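PDB 4KCU: pyruvate kinase 1 from Trypanosoma brucei brucei, which catalyses the last step of glycolysis, passing the phosphate of phosphoenolpyruvate to ADP to give pyruvate and ATP. Local coordinates for residues C295-L300 with M329-T334. Numbering follows the deposited sequence.
Sequences CATQML and MLSGET. With MLT (D-malate), chain E.
The carboxylate of Glu-333 meets the backbone of Leu-300 with OE2, which takes a hydrogen bond of 3.0 Å from Leu-300 N on its anti lone pair. Ser-331 N reaches Glu-333 OE1 from the syn side at 2.8 Å, 33° out of the carboxylate plane. A bend at chi2 (98°) turns the acid back over its own helix start. One water accepts from Met-299 N and donates to Glu-333 OE2 and Met-329 O; a second links Gln-298 N to Glu-333 OE1.

Below this, strands 293-296 and 327-330 run parallel as neighbours in the barrel; Met-329 N gives Cys-295 O a weak hydrogen bond, and Cys-295 also bonds to Cys-327. Met-329 CE packs on Ala-296 CB at 3.6 Å, and Leu-300 CD1 meets Leu-330 CD2 at 4.1 Å. At the mouth, Thr-297 OG1 donates to O2 of D-malate (2.6 Å) and Ser-331 OG to O5 at the other carboxylate, though that separation is doubtfully short.

With backbone N-H groups and waters around it, Glu-333 is probably ionised, and it ties together the loops that follow these two TIM-barrel strands; their Thr-297 and Ser-331 hydroxyls bind D-malate along with Gly-264 N and Asp-265 N.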
ATOM      1  N   CYS A 295      23.015  -4.985 -19.023  1.00 21.88           N
ATOM      2  CA  CYS A 295      23.597  -6.039 -18.253  1.00 23.96           C
ATOM      3  C   CYS A 295      24.458  -6.955 -19.134  1.00 25.92           C
ATOM      4  O   CYS A 295      24.021  -7.394 -20.195  1.00 27.11           O
ATOM      5  CB  CYS A 295      22.519  -6.838 -17.570  1.00 24.79           C
ATOM      6  SG  CYS A 295      23.248  -8.035 -16.468  1.00 33.54           S
ATOM      7  N   ALA A 296      25.712  -7.153 -18.757  1.00 25.84           N
ATOM      8  CA  ALA A 296      26.658  -7.799 -19.662  1.00 26.46           C
ATOM      9  C   ALA A 296      27.361  -8.998 -19.024  1.00 26.17           C
ATOM     10  O   ALA A 296      27.609  -9.011 -17.812  1.00 27.74           O
ATOM     11  CB  ALA A 296      27.686  -6.787 -20.174  1.00 23.38           C
ATOM     12  N   THR A 297      27.671 -10.001 -19.859  1.00 24.02           N
ATOM     13  CA  THR A 297      28.842 -10.879 -19.694  1.00 25.27           C
ATOM     14  C   THR A 297      28.520 -12.222 -19.073  1.00 25.80           C
ATOM     15  O   THR A 297      28.019 -12.297 -17.956  1.00 24.36           O
ATOM     16  CB  THR A 297      30.015 -10.240 -18.894  1.00 28.76           C
ATOM     17  OG1 THR A 297      30.566  -9.126 -19.631  1.00 28.78           O
ATOM     18  CG2 THR A 297      31.124 -11.300 -18.663  1.00 26.50           C
ATOM     19  N   GLN A 298      28.858 -13.279 -19.808  1.00 25.45           N
ATOM     20  CA  GLN A 298      28.597 -14.664 -19.402  1.00 27.96           C
ATOM     21  C   GLN A 298      27.125 -14.978 -19.178  1.00 26.96           C
ATOM     22  O   GLN A 298      26.793 -15.957 -18.496  1.00 30.17           O
ATOM     23  CB  GLN A 298      29.424 -15.063 -18.175  1.00 26.27           C
ATOM     24  CG  GLN A 298      30.927 -15.133 -18.424  1.00 27.32           C
ATOM     25  CD  GLN A 298      31.678 -15.695 -17.214  1.00 29.86           C
ATOM     26  OE1 GLN A 298      31.278 -15.480 -16.072  1.00 28.37           O
ATOM     27  NE2 GLN A 298      32.649 -16.553 -17.472  1.00 34.98           N
ATOM     28  N   MET A 299      26.243 -14.214 -19.813  1.00 24.76           N
ATOM     29  CA  MET A 299      24.800 -14.468 -19.676  1.00 24.72           C
ATOM     30  C   MET A 299      24.354 -15.789 -20.250  1.00 24.39           C
ATOM     31  O   MET A 299      23.490 -16.443 -19.677  1.00 22.78           O
ATOM     32  CB  MET A 299      23.976 -13.332 -20.251  1.00 24.10           C
ATOM     33  CG  MET A 299      24.379 -11.972 -19.663  1.00 27.38           C
ATOM     34  SD  MET A 299      23.039 -10.779 -19.707  1.00 33.22           S
ATOM     35  CE  MET A 299      22.207 -11.134 -18.156  1.00 29.13           C
ATOM     36  N   LEU A 300      24.898 -16.157 -21.414  1.00 25.51           N
ATOM     37  CA  LEU A 300      24.568 -17.439 -22.069  1.00 25.43           C
ATOM     38  C   LEU A 300      25.863 -18.202 -22.437  1.00 27.23           C
ATOM     39  O   LEU A 300      25.958 -18.855 -23.507  1.00 27.23           O
ATOM     40  CB  LEU A 300      23.671 -17.214 -23.293  1.00 23.87           C
ATOM     41  CG  LEU A 300      22.277 -16.622 -23.014  1.00 26.28           C
ATOM     42  CD1 LEU A 300      21.528 -16.320 -24.297  1.00 25.41           C
ATOM     43  CD2 LEU A 300      21.424 -17.549 -22.141  1.00 25.33           C
ATOM     44  N   MET A 329      23.449  -8.322 -22.983  1.00 25.79           N
ATOM     45  CA  MET A 329      24.591  -8.345 -23.883  1.00 26.95           C
ATOM     46  C   MET A 329      25.188  -9.746 -24.087  1.00 24.96           C
ATOM     47  O   MET A 329      25.176 -10.583 -23.196  1.00 25.81           O
ATOM     48  CB  MET A 329      25.671  -7.368 -23.421  1.00 25.74           C
ATOM     49  CG  MET A 329      26.784  -7.183 -24.441  1.00 28.38           C
ATOM     50  SD  MET A 329      27.811  -5.737 -24.111  1.00 34.53           S
ATOM     51  CE  MET A 329      29.234  -6.499 -23.356  1.00 31.05           C
ATOM     52  N   LEU A 330      25.699  -9.987 -25.280  1.00 24.83           N
ATOM     53  CA  LEU A 330      26.435 -11.219 -25.573  1.00 24.38           C
ATOM     54  C   LEU A 330      27.838 -10.820 -25.959  1.00 24.43           C
ATOM     55  O   LEU A 330      28.046  -9.790 -26.633  1.00 24.69           O
ATOM     56  CB  LEU A 330      25.775 -11.967 -26.730  1.00 22.26           C
ATOM     57  CG  LEU A 330      24.343 -12.355 -26.415  1.00 22.63           C
ATOM     58  CD1 LEU A 330      23.536 -12.626 -27.669  1.00 21.68           C
ATOM     59  CD2 LEU A 330      24.331 -13.553 -25.474  1.00 20.37           C
ATOM     60  N   SER A 331      28.805 -11.612 -25.537  1.00 23.98           N
ATOM     61  CA  SER A 331      30.197 -11.320 -25.849  1.00 28.08           C
ATOM     62  C   SER A 331      30.784 -12.433 -26.686  1.00 28.30           C
ATOM     63  O   SER A 331      30.484 -12.531 -27.881  1.00 27.85           O
ATOM     64  CB  SER A 331      30.994 -11.115 -24.570  1.00 29.02           C
ATOM     65  OG  SER A 331      30.582  -9.892 -23.984  1.00 30.38           O
ATOM     66  N   GLY A 332      31.573 -13.301 -26.058  1.00 26.38           N
ATOM     67  CA  GLY A 332      32.096 -14.467 -26.752  1.00 27.13           C
ATOM     68  C   GLY A 332      30.999 -15.289 -27.418  1.00 30.01           C
ATOM     69  O   GLY A 332      31.233 -15.923 -28.454  1.00 32.36           O
ATOM     70  N   GLU A 333      29.798 -15.277 -26.844  1.00 27.64           N
ATOM     71  CA  GLU A 333      28.722 -16.108 -27.367  1.00 28.73           C
ATOM     72  C   GLU A 333      28.501 -15.851 -28.865  1.00 30.60           C
ATOM     73  O   GLU A 333      28.189 -16.793 -29.634  1.00 32.06           O
ATOM     74  CB  GLU A 333      27.405 -15.878 -26.588  1.00 32.49           C
ATOM     75  CG  GLU A 333      27.428 -16.258 -25.104  1.00 32.55           C
ATOM     76  CD  GLU A 333      27.680 -15.047 -24.198  1.00 34.13           C
ATOM     77  OE1 GLU A 333      28.502 -14.195 -24.573  1.00 31.44           O
ATOM     78  OE2 GLU A 333      27.040 -14.937 -23.124  1.00 34.94           O
ATOM     79  N   THR A 334      28.629 -14.586 -29.287  1.00 27.36           N
ATOM     80  CA  THR A 334      28.424 -14.240 -30.701  1.00 27.24           C
ATOM     81  C   THR A 334      29.723 -13.849 -31.436  1.00 28.47           C
ATOM     82  O   THR A 334      29.814 -13.951 -32.665  1.00 31.86           O
ATOM     83  CB  THR A 334      27.387 -13.111 -30.880  1.00 25.85           C
ATOM     84  OG1 THR A 334      27.795 -11.951 -30.132  1.00 24.53           O
ATOM     85  CG2 THR A 334      25.980 -13.575 -30.434  1.00 25.13           C
TER
HETATM   86  C1  MLT E1003      33.353  -6.966 -18.752  1.00 39.94           C
HETATM   87  O1  MLT E1003      34.381  -6.967 -18.012  1.00 33.39           O
HETATM   88  O2  MLT E1003      32.246  -7.483 -18.461  1.00 32.93           O
HETATM   89  C2  MLT E1003      33.570  -6.512 -20.222  1.00 44.33           C
HETATM   90  O3  MLT E1003      33.849  -5.145 -20.345  1.00 38.35           O
HETATM   91  C3  MLT E1003      32.472  -6.957 -21.189  1.00 45.06           C
HETATM   92  C4  MLT E1003      33.018  -8.249 -21.830  1.00 57.80           C
HETATM   93  O4  MLT E1003      34.031  -8.766 -21.290  1.00 50.64           O
HETATM   94  O5  MLT E1003      32.442  -8.676 -22.842  1.00 68.13           O
HETATM   95  O   HOH W   1      26.878 -12.408 -22.032  1.00 21.91           O
HETATM   96  O   HOH W   2      30.239 -13.599 -22.441  1.00 31.07           O